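Local coordinates for flavin-dependent monooxygenase, oxygenase subunit HsaA (Mycobacterium tuberculosis, PDB 3AFF), which probably catalyses the FMNH2-dependent ortho-hydroxylation of the secosteroid phenol 3-HSA to the catechol 3,4-DHSA during cholesterol breakdown, at residues Leu67-Thr72 and Val85-Gly90; Tyr133-Ser138 and Val200-His205; Val164-Phe169 and Phe385-Gly390; Ser174-Lys179 and Asn193-Lys198. One frame throughout, in Å; residues are numbered along the deposited sequence.

How the interactions relate
Interactions 2 and 4 pair strands of one sheet, and interaction 3 lays loop 385-390 against another strand of it; interaction 1 joins two helices apart from it, with nearest atoms about 9 Å from interaction 4. Interactions 2 and 4 meet on strand 132-142, whose G137 O lies 3.0 Å from V197 N, a probable hydrogen bond. Interaction 3 touches interaction 2 through F169, whose CD1 is 3.6 Å from V135 CG2; the centres of these two contacts are 15 Å apart. Two contacts come near residues assigned to FMN by similarity: the L195 side chain of interaction 4 lies about 4 Å from those of S119 and S142, and S87 of interaction 1 about 6 Å from that of W84.

Interaction 1: Leu67-Thr72 and Val85-Gly90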
# COMPACT_ATOMS: atom_id res chain seq x y z
N LEU A 67 30.79 27.41 -9.01
CA LEU A 67 30.95 28.76 -8.51
C LEU A 67 30.28 29.79 -9.36
O LEU A 67 29.78 30.80 -8.83
CB LEU A 67 32.44 29.13 -8.42
CG LEU A 67 33.17 28.29 -7.37
CD1 LEU A 67 34.62 28.70 -7.39
CD2 LEU A 67 32.55 28.45 -5.93
N PHE A 68 30.34 29.63 -10.67
CA PHE A 68 29.59 30.52 -11.54
C PHE A 68 28.09 30.48 -11.23
O PHE A 68 27.47 31.52 -11.12
CB PHE A 68 29.80 30.16 -13.04
CG PHE A 68 28.97 31.03 -13.96
CD1 PHE A 68 29.42 32.30 -14.34
CD2 PHE A 68 27.72 30.58 -14.42
CE1 PHE A 68 28.67 33.09 -15.17
CE2 PHE A 68 26.94 31.40 -15.23
CZ PHE A 68 27.43 32.63 -15.61
N PHE A 69 27.49 29.29 -11.10
CA PHE A 69 26.03 29.23 -10.76
C PHE A 69 25.64 29.81 -9.39
O PHE A 69 24.60 30.48 -9.27
CB PHE A 69 25.43 27.84 -11.05
CG PHE A 69 25.52 27.45 -12.50
CD1 PHE A 69 24.93 28.26 -13.47
CD2 PHE A 69 26.22 26.31 -12.90
CE1 PHE A 69 25.02 27.91 -14.85
CE2 PHE A 69 26.32 25.94 -14.25
CZ PHE A 69 25.74 26.73 -15.25
N GLU A 70 26.52 29.63 -8.39
CA GLU A 70 26.36 30.25 -7.07
C GLU A 70 26.30 31.77 -7.12
O GLU A 70 25.45 32.39 -6.50
CB GLU A 70 27.52 29.78 -6.12
CG GLU A 70 27.64 30.58 -4.84
CD GLU A 70 26.43 30.39 -3.91
OE1 GLU A 70 26.19 31.31 -3.04
OE2 GLU A 70 25.70 29.35 -4.11
N ALA A 71 27.25 32.36 -7.85
CA ALA A 71 27.19 33.76 -8.22
C ALA A 71 25.85 34.24 -8.78
O ALA A 71 25.33 35.31 -8.36
CB ALA A 71 28.36 34.06 -9.25
N THR A 72 25.28 33.50 -9.74
CA THR A 72 23.96 33.88 -10.27
C THR A 72 22.82 33.73 -9.26
O THR A 72 21.83 34.46 -9.30
CB THR A 72 23.61 33.08 -11.57
OG1 THR A 72 23.31 31.72 -11.25
CG2 THR A 72 24.83 33.12 -12.56
N VAL A 85 19.81 37.74 -16.36
CA VAL A 85 20.69 38.26 -17.42
C VAL A 85 22.13 37.92 -17.16
O VAL A 85 22.88 37.52 -18.09
CB VAL A 85 20.57 39.82 -17.60
CG1 VAL A 85 21.54 40.29 -18.67
CG2 VAL A 85 19.16 40.19 -18.07
N SER A 86 22.55 38.02 -15.90
CA SER A 86 23.95 37.68 -15.56
C SER A 86 24.30 36.25 -15.89
O SER A 86 25.35 35.95 -16.47
CB SER A 86 24.31 38.01 -14.08
OG SER A 86 24.06 39.38 -13.80
N SER A 87 23.45 35.33 -15.47
CA SER A 87 23.67 33.95 -15.78
C SER A 87 23.81 33.71 -17.32
O SER A 87 24.73 33.05 -17.74
CB SER A 87 22.50 33.13 -15.27
OG SER A 87 22.80 31.74 -15.27
N ILE A 88 22.84 34.20 -18.08
CA ILE A 88 22.71 33.93 -19.51
C ILE A 88 23.87 34.61 -20.28
O ILE A 88 24.58 33.97 -21.02
CB ILE A 88 21.35 34.48 -19.99
CG1 ILE A 88 20.27 33.54 -19.51
CG2 ILE A 88 21.35 34.56 -21.52
CD1 ILE A 88 18.82 34.02 -19.80
N VAL A 89 24.07 35.90 -20.07
CA VAL A 89 25.20 36.61 -20.69
C VAL A 89 26.56 36.02 -20.24
O VAL A 89 27.42 35.82 -21.08
CB VAL A 89 25.02 38.17 -20.60
CG1 VAL A 89 26.18 38.98 -21.38
CG2 VAL A 89 23.67 38.53 -21.18
N GLY A 90 26.77 35.70 -18.94
CA GLY A 90 28.05 35.05 -18.56
C GLY A 90 28.38 33.68 -19.11
O GLY A 90 29.53 33.40 -19.42
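S86 is the first residue of helix segment 85-90 to meet segment 67-72, and it does so with its backbone: its O lies 4.0 Å from F68 CZ, obliquely placed against the ring. Its hydroxyl bonds instead to T82 O, one turn earlier on its own helix.

S87 follows and meets F68 and T72 with different atoms, and its OG also lies at the edge of the F69 ring. Its O sits at the edge of the F68 ring, near the ring plane, 3.5 Å from F68 CZ. Its CA and CB take the methyl of T72, with CG2 3.5 Å from S87 CA. T72 OG1 stands between the backbone N and the carbonyl carbon (chi1 72°) and donates to F69 O at 2.7 Å, while CG2, anti to the carbonyl carbon, is turned to S87. The T72 hydroxyl is therefore tied to its own helix, while the methyl faces the neighbour. S87 OG is hydrogen-bonded to T240 O of helix 233-259. No hydrogen bond links the two segments.

G90 closes the walk. F68 CG lies anti to the backbone N (chi1 177°), and CE1 and CZ of the ring lie against CA and C of G90, where the glycine has no side chain; F68 CZ is 3.8 Å from G90 C.

The pair is a near-antiparallel helix packing, with segment axes 9.5 Å apart at 149°, inside the acyl-CoA dehydrogenase-type N-terminal region. Helix 233-259 packs on F69, T72 and I88, helix 286-309 meets F69, and helix 9-33 lies against L67 and A71.

Interaction 2: Tyr133-Ser138 and Val200-His205; sequences YLVNGS and VFVPRH
Y133 and V202 form an antiparallel hydrogen-bonded pair, and the tyrosine side chain continues the contact beyond the strand. From its CB, 4.0 Å from V202 O, the side chain leaves with CG anti to the carbonyl carbon (chi1 -50°). CD2 then passes V202 O at 3.4 Å, and CE2 reaches CA and CG of R204. The tip, OH, lies 3.8 Å from R204 CG. The ring and guanidinium planes stand 88° apart, but it is the aliphatic part of the arginine that does the touching. A water in the ring plane completes the tip: it is 2.8 Å from Y133 OH and donates to R204 O, bridging the segments.

Behind this, four backbone bonds set the register. Y133 and V202 exchange two of them, each 2.9 Å from N to O. V135 and V200 form the second hydrogen-bonded pair. On the face shared with Y133, V135 CG2 meets V202 CG2 at 3.8 Å.

Strand 200-203 thus pairs antiparallel with strand 132-142, which has strand 124-129 on its other side. Strand 162-172 packs on the valine face through F169 and I171, and strand 193-198 takes up the pairing at G137.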
# COMPACT_ATOMS: atom_id res chain seq x y z
N TYR A 133 27.21 30.87 -44.93
CA TYR A 133 25.75 30.71 -44.81
C TYR A 133 25.15 32.06 -44.99
O TYR A 133 25.75 33.04 -44.61
CB TYR A 133 25.34 30.25 -43.39
CG TYR A 133 26.15 29.06 -42.97
CD1 TYR A 133 25.81 27.78 -43.43
CD2 TYR A 133 27.26 29.21 -42.12
CE1 TYR A 133 26.56 26.66 -43.07
CE2 TYR A 133 28.04 28.05 -41.73
CZ TYR A 133 27.69 26.82 -42.21
OH TYR A 133 28.43 25.72 -41.88
N LEU A 134 23.98 32.08 -45.61
CA LEU A 134 23.16 33.25 -45.64
C LEU A 134 22.07 33.00 -44.57
O LEU A 134 21.29 32.03 -44.67
CB LEU A 134 22.58 33.45 -47.07
CG LEU A 134 21.93 34.83 -47.32
CD1 LEU A 134 22.98 36.00 -47.31
CD2 LEU A 134 21.25 34.77 -48.66
N VAL A 135 22.01 33.89 -43.57
CA VAL A 135 21.15 33.71 -42.41
C VAL A 135 19.98 34.70 -42.42
O VAL A 135 20.16 35.88 -42.77
CB VAL A 135 21.92 33.76 -41.06
CG1 VAL A 135 20.92 33.67 -39.83
CG2 VAL A 135 22.98 32.58 -40.98
N ASN A 136 18.81 34.18 -42.07
CA ASN A 136 17.57 34.96 -42.06
C ASN A 136 16.75 34.49 -40.92
O ASN A 136 16.65 33.29 -40.69
CB ASN A 136 16.78 34.79 -43.37
CG ASN A 136 17.28 35.71 -44.47
OD1 ASN A 136 17.11 36.94 -44.40
ND2 ASN A 136 17.97 35.15 -45.44
N GLY A 137 16.13 35.42 -40.20
CA GLY A 137 15.20 35.02 -39.17
C GLY A 137 14.85 36.12 -38.24
O GLY A 137 15.33 37.23 -38.42
N SER A 138 14.04 35.81 -37.23
CA SER A 138 13.59 36.82 -36.29
C SER A 138 13.45 36.11 -34.93
O SER A 138 12.52 35.32 -34.73
CB SER A 138 12.24 37.44 -36.72
OG SER A 138 11.88 38.43 -35.75
N VAL A 200 22.15 37.88 -43.98
CA VAL A 200 23.48 38.09 -43.40
C VAL A 200 24.42 36.93 -43.72
O VAL A 200 24.12 35.74 -43.38
CB VAL A 200 23.38 38.33 -41.85
CG1 VAL A 200 24.74 38.39 -41.25
CG2 VAL A 200 22.60 39.63 -41.55
N PHE A 201 25.56 37.27 -44.35
CA PHE A 201 26.61 36.30 -44.60
C PHE A 201 27.37 35.96 -43.30
O PHE A 201 27.88 36.86 -42.61
CB PHE A 201 27.60 36.78 -45.71
CG PHE A 201 28.70 35.82 -45.92
CD1 PHE A 201 28.44 34.61 -46.51
CD2 PHE A 201 29.97 36.08 -45.42
CE1 PHE A 201 29.43 33.66 -46.65
CE2 PHE A 201 30.94 35.14 -45.55
CZ PHE A 201 30.69 33.92 -46.21
N VAL A 202 27.38 34.67 -42.93
CA VAL A 202 28.12 34.17 -41.75
C VAL A 202 29.13 33.19 -42.25
O VAL A 202 28.80 32.19 -42.87
CB VAL A 202 27.17 33.55 -40.65
CG1 VAL A 202 27.96 33.15 -39.43
CG2 VAL A 202 26.12 34.60 -40.21
N PRO A 203 30.41 33.46 -41.99
CA PRO A 203 31.40 32.48 -42.45
C PRO A 203 31.40 31.15 -41.64
O PRO A 203 30.90 31.11 -40.51
CB PRO A 203 32.73 33.26 -42.33
CG PRO A 203 32.49 34.25 -41.15
CD PRO A 203 31.00 34.63 -41.33
N ARG A 204 31.94 30.07 -42.20
CA ARG A 204 31.93 28.77 -41.51
C ARG A 204 32.50 28.72 -40.08
O ARG A 204 32.02 27.93 -39.24
CB ARG A 204 32.52 27.65 -42.40
CG ARG A 204 31.50 27.25 -43.53
CD ARG A 204 31.82 25.97 -44.17
NE ARG A 204 33.12 26.00 -44.86
CZ ARG A 204 33.23 26.27 -46.16
NH1 ARG A 204 32.14 26.55 -46.87
NH2 ARG A 204 34.40 26.25 -46.75
N HIS A 205 33.49 29.55 -39.79
CA HIS A 205 34.11 29.53 -38.50
C HIS A 205 33.19 30.21 -37.48
O HIS A 205 33.47 30.14 -36.28
CB HIS A 205 35.54 30.15 -38.48
CG HIS A 205 35.57 31.60 -38.88
ND1 HIS A 205 35.54 32.00 -40.20
CD2 HIS A 205 35.56 32.72 -38.14
CE1 HIS A 205 35.53 33.32 -40.25
NE2 HIS A 205 35.53 33.78 -39.02
O HOH W 1 30.66 25.13 -40.21

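Interaction 3: Val164-Phe169 and Phe385-Gly390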
# COMPACT_ATOMS: atom_id res chain seq x y z
N VAL A 164 20.56 19.92 -42.99
CA VAL A 164 21.64 18.93 -42.90
C VAL A 164 22.43 19.10 -41.57
O VAL A 164 23.34 18.30 -41.28
CB VAL A 164 22.66 19.11 -44.10
CG1 VAL A 164 21.98 18.89 -45.45
CG2 VAL A 164 23.30 20.46 -43.99
N ASP A 165 22.14 20.16 -40.80
CA ASP A 165 22.86 20.39 -39.51
C ASP A 165 22.05 21.39 -38.69
O ASP A 165 21.09 21.97 -39.19
CB ASP A 165 24.25 20.98 -39.82
CG ASP A 165 25.29 20.72 -38.70
OD1 ASP A 165 24.96 20.34 -37.55
OD2 ASP A 165 26.46 20.91 -38.99
N PHE A 166 22.46 21.62 -37.44
CA PHE A 166 21.72 22.48 -36.49
C PHE A 166 22.75 23.01 -35.46
O PHE A 166 23.58 22.23 -34.94
CB PHE A 166 20.61 21.71 -35.76
CG PHE A 166 19.69 22.61 -35.00
CD1 PHE A 166 18.44 22.95 -35.53
CD2 PHE A 166 20.07 23.16 -33.78
CE1 PHE A 166 17.60 23.83 -34.83
CE2 PHE A 166 19.27 24.05 -33.07
CZ PHE A 166 18.01 24.39 -33.64
N GLY A 167 22.70 24.30 -35.18
CA GLY A 167 23.67 24.87 -34.26
C GLY A 167 23.44 26.31 -34.03
O GLY A 167 22.33 26.75 -34.10
N SER A 168 24.51 27.04 -33.70
CA SER A 168 24.44 28.47 -33.41
C SER A 168 25.36 29.23 -34.39
O SER A 168 26.53 28.83 -34.61
CB SER A 168 24.87 28.81 -31.96
OG SER A 168 24.51 27.78 -31.03
N PHE A 169 24.82 30.33 -34.90
CA PHE A 169 25.48 31.27 -35.77
C PHE A 169 25.82 32.43 -34.90
O PHE A 169 24.96 32.96 -34.18
CB PHE A 169 24.51 31.72 -36.93
CG PHE A 169 24.04 30.60 -37.78
CD1 PHE A 169 24.75 30.19 -38.89
CD2 PHE A 169 22.86 29.91 -37.44
CE1 PHE A 169 24.32 29.13 -39.71
CE2 PHE A 169 22.41 28.81 -38.21
CZ PHE A 169 23.13 28.44 -39.39
N PHE A 385 15.67 17.45 -38.56
CA PHE A 385 16.09 18.86 -38.71
C PHE A 385 17.58 19.21 -38.58
O PHE A 385 17.92 20.36 -38.28
CB PHE A 385 15.24 19.76 -37.81
CG PHE A 385 13.79 19.44 -37.86
CD1 PHE A 385 13.01 19.80 -38.98
CD2 PHE A 385 13.16 18.82 -36.76
CE1 PHE A 385 11.63 19.49 -39.00
CE2 PHE A 385 11.85 18.52 -36.76
CZ PHE A 385 11.04 18.85 -37.87
N GLY A 386 18.47 18.23 -38.82
CA GLY A 386 19.87 18.42 -38.67
C GLY A 386 20.40 18.22 -37.28
O GLY A 386 21.61 18.32 -37.06
N LEU A 387 19.50 17.91 -36.33
CA LEU A 387 19.85 17.77 -34.92
C LEU A 387 20.71 16.51 -34.67
O LEU A 387 20.64 15.53 -35.46
CB LEU A 387 18.56 17.75 -34.08
CG LEU A 387 18.00 19.16 -33.80
CD1 LEU A 387 16.47 19.15 -33.48
CD2 LEU A 387 18.81 19.89 -32.73
N PRO A 388 21.50 16.50 -33.57
CA PRO A 388 22.25 15.30 -33.22
C PRO A 388 21.31 14.31 -32.52
O PRO A 388 20.20 14.68 -32.20
CB PRO A 388 23.29 15.82 -32.20
CG PRO A 388 22.68 17.10 -31.64
CD PRO A 388 21.65 17.58 -32.56
N PRO A 389 21.75 13.04 -32.29
CA PRO A 389 20.90 12.09 -31.60
C PRO A 389 20.52 12.67 -30.26
O PRO A 389 21.38 13.20 -29.54
CB PRO A 389 21.81 10.86 -31.36
CG PRO A 389 22.97 11.05 -32.15
CD PRO A 389 23.06 12.49 -32.63
N GLY A 390 19.24 12.55 -29.94
CA GLY A 390 18.63 13.18 -28.78
C GLY A 390 19.28 12.84 -27.44
O GLY A 390 19.28 13.71 -26.53
O HOH W 2 24.14 16.98 -37.17
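F166 and L387 join strand 162-172, in the mixed sheet of this acyl-CoA dehydrogenase-like flavoprotein, to the loop before the C-terminal helix 390-393, through a CH-pi contact. The two side chains lie side by side and point the same way. L387 CD2 sits over one face of the F166 ring, 3.9 Å from its centroid and 26° off the normal, displaced toward the rim beside CG and CD2. L387 CG adds a contact to F166 CG at 4.0 Å. At the ring edge, near its plane, F385 O approaches CD1.

Backbone atoms meet next to this pair. G386 has a positive phi (85°), a backbone conformation favourable to glycine, and its CA comes 3.7 Å from D165 CA. The CA-H of D165 points to G386 O at 3.4 Å.

Within the strand, F166 N donates to D165 OD1 (2.8 Å), which also bonds to S209 OG. Farther out, Y377 meets the F166 ring edge-to-face, Y210 packs at an inclined angle, and P122 touches it. Y210 and F380 also press on L387. The contact lies at a subunit interface as well: the F385 ring stacks on F385 of the second subunit, which also packs on F166. Y120, by similarity an FMN-binding residue, has its side chain about 7 Å from that of F166.

A water lies 2.9 Å from G386 O and can donate to it, though it has more acceptors in reach than protons.

Interaction 4: Ser174-Lys179 and Asn193-Lys198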
# COMPACT_ATOMS: atom_id res chain seq x y z
N SER A 174 26.40 45.04 -35.75
CA SER A 174 26.19 45.78 -36.99
C SER A 174 25.31 45.06 -38.01
O SER A 174 24.74 45.70 -38.90
CB SER A 174 27.54 46.11 -37.65
OG SER A 174 28.27 44.92 -37.97
N GLU A 175 25.20 43.73 -37.88
CA GLU A 175 24.41 42.92 -38.81
C GLU A 175 23.00 42.49 -38.40
O GLU A 175 22.34 41.83 -39.20
CB GLU A 175 25.25 41.73 -39.29
CG GLU A 175 26.37 42.28 -40.17
CD GLU A 175 27.48 41.34 -40.41
OE1 GLU A 175 27.42 40.20 -39.97
OE2 GLU A 175 28.47 41.74 -41.06
N TYR A 176 22.54 42.86 -37.20
CA TYR A 176 21.09 42.66 -36.83
C TYR A 176 20.52 43.92 -36.18
O TYR A 176 21.27 44.81 -35.82
CB TYR A 176 20.83 41.47 -35.86
CG TYR A 176 21.68 41.50 -34.64
CD1 TYR A 176 21.17 41.99 -33.41
CD2 TYR A 176 22.99 40.98 -34.66
CE1 TYR A 176 21.99 41.98 -32.23
CE2 TYR A 176 23.79 40.99 -33.52
CZ TYR A 176 23.30 41.50 -32.32
OH TYR A 176 24.11 41.53 -31.20
N GLU A 177 19.19 43.91 -35.98
CA GLU A 177 18.41 45.01 -35.43
C GLU A 177 17.78 44.43 -34.15
O GLU A 177 17.30 43.26 -34.13
CB GLU A 177 17.33 45.41 -36.45
CG GLU A 177 16.51 46.68 -36.05
CD GLU A 177 15.06 46.80 -36.68
OE1 GLU A 177 14.84 46.28 -37.83
OE2 GLU A 177 14.17 47.39 -36.00
N ILE A 178 17.84 45.20 -33.07
CA ILE A 178 17.10 44.84 -31.86
C ILE A 178 15.75 45.53 -31.88
O ILE A 178 15.69 46.76 -31.86
CB ILE A 178 17.87 45.24 -30.60
CG1 ILE A 178 19.22 44.44 -30.60
CG2 ILE A 178 16.96 45.02 -29.35
CD1 ILE A 178 20.10 44.76 -29.38
N LYS A 179 14.67 44.76 -31.98
CA LYS A 179 13.33 45.33 -31.87
C LYS A 179 12.94 45.31 -30.40
O LYS A 179 12.92 44.22 -29.80
CB LYS A 179 12.33 44.51 -32.73
CG LYS A 179 10.91 45.01 -32.70
CD LYS A 179 9.97 44.24 -33.70
CE LYS A 179 8.48 44.71 -33.56
NZ LYS A 179 8.30 46.24 -33.37
N ASN A 193 14.72 41.24 -25.67
CA ASN A 193 14.20 41.77 -26.94
C ASN A 193 14.44 40.87 -28.18
O ASN A 193 15.01 39.77 -28.07
CB ASN A 193 14.63 43.24 -27.15
CG ASN A 193 13.93 44.19 -26.19
OD1 ASN A 193 14.56 44.95 -25.47
ND2 ASN A 193 12.62 44.13 -26.17
N THR A 194 13.95 41.30 -29.34
CA THR A 194 13.96 40.49 -30.54
C THR A 194 15.02 40.84 -31.58
O THR A 194 15.28 42.03 -31.83
CB THR A 194 12.57 40.53 -31.14
OG1 THR A 194 11.77 39.65 -30.33
CG2 THR A 194 12.58 40.01 -32.55
N LEU A 195 15.63 39.83 -32.20
CA LEU A 195 16.82 40.08 -33.07
C LEU A 195 16.40 39.75 -34.48
O LEU A 195 16.03 38.61 -34.79
CB LEU A 195 18.02 39.20 -32.66
CG LEU A 195 18.36 39.01 -31.18
CD1 LEU A 195 19.31 37.82 -30.92
CD2 LEU A 195 18.89 40.33 -30.60
N VAL A 196 16.46 40.76 -35.34
CA VAL A 196 16.01 40.61 -36.73
C VAL A 196 17.22 40.55 -37.65
O VAL A 196 18.03 41.42 -37.62
CB VAL A 196 15.05 41.78 -37.17
CG1 VAL A 196 14.48 41.53 -38.58
CG2 VAL A 196 13.90 41.94 -36.15
N VAL A 197 17.32 39.49 -38.45
CA VAL A 197 18.52 39.20 -39.20
C VAL A 197 18.02 39.02 -40.63
O VAL A 197 17.16 38.20 -40.85
CB VAL A 197 19.22 37.87 -38.65
CG1 VAL A 197 20.42 37.52 -39.44
CG2 VAL A 197 19.57 38.01 -37.13
N LYS A 198 18.57 39.78 -41.57
CA LYS A 198 18.13 39.68 -42.99
C LYS A 198 19.32 39.54 -43.91
O LYS A 198 20.16 40.45 -43.99
CB LYS A 198 17.33 40.90 -43.45
CG LYS A 198 16.69 41.70 -42.36
CD LYS A 198 15.34 42.40 -42.79
CE LYS A 198 14.84 43.38 -41.67
NZ LYS A 198 15.94 44.27 -41.01
O HOH W 3 20.30 42.04 -40.89
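The Y176 ring meets L195 obliquely, with CD2 of the leucine 3.9 Å from Y176 CE1 and the two side chains side by side, pointing the same way. CG of Y176, between the backbone N and carbonyl carbon (chi1 53°), starts the ring off beside L195. At the base of the side chain, CB approaches V196 O at 3.3 Å and also touches V197 CG2. L195 CD2 meets I178 CG1 as well, while I178 CG2 touches N193 CB, the two side chains crossing at about a right angle.

Strands 177-179 and 193-198 are antiparallel. E177 pairs with V196 and K179 with T194 through four backbone hydrogen bonds, of which K179 N to T194 O is 2.8 Å and T194 N to K179 O nearly straight at 170°. A water donates to E175 O and accepts from K198 N, bridging the segments. Strand 132-142 bonds to the other edge of 193-198.

I178 and L195 share one face, with Y176 packed on L195; E177, K179, T194 and V196 lie on the other. The L195 side chain lies about 4 Å from those of S119 and S142, which by similarity bind FMN. The E177-K198 salt bridge is long, OE1 to NZ being 3.9 Å, and so probably adds little beside the backbone bonds.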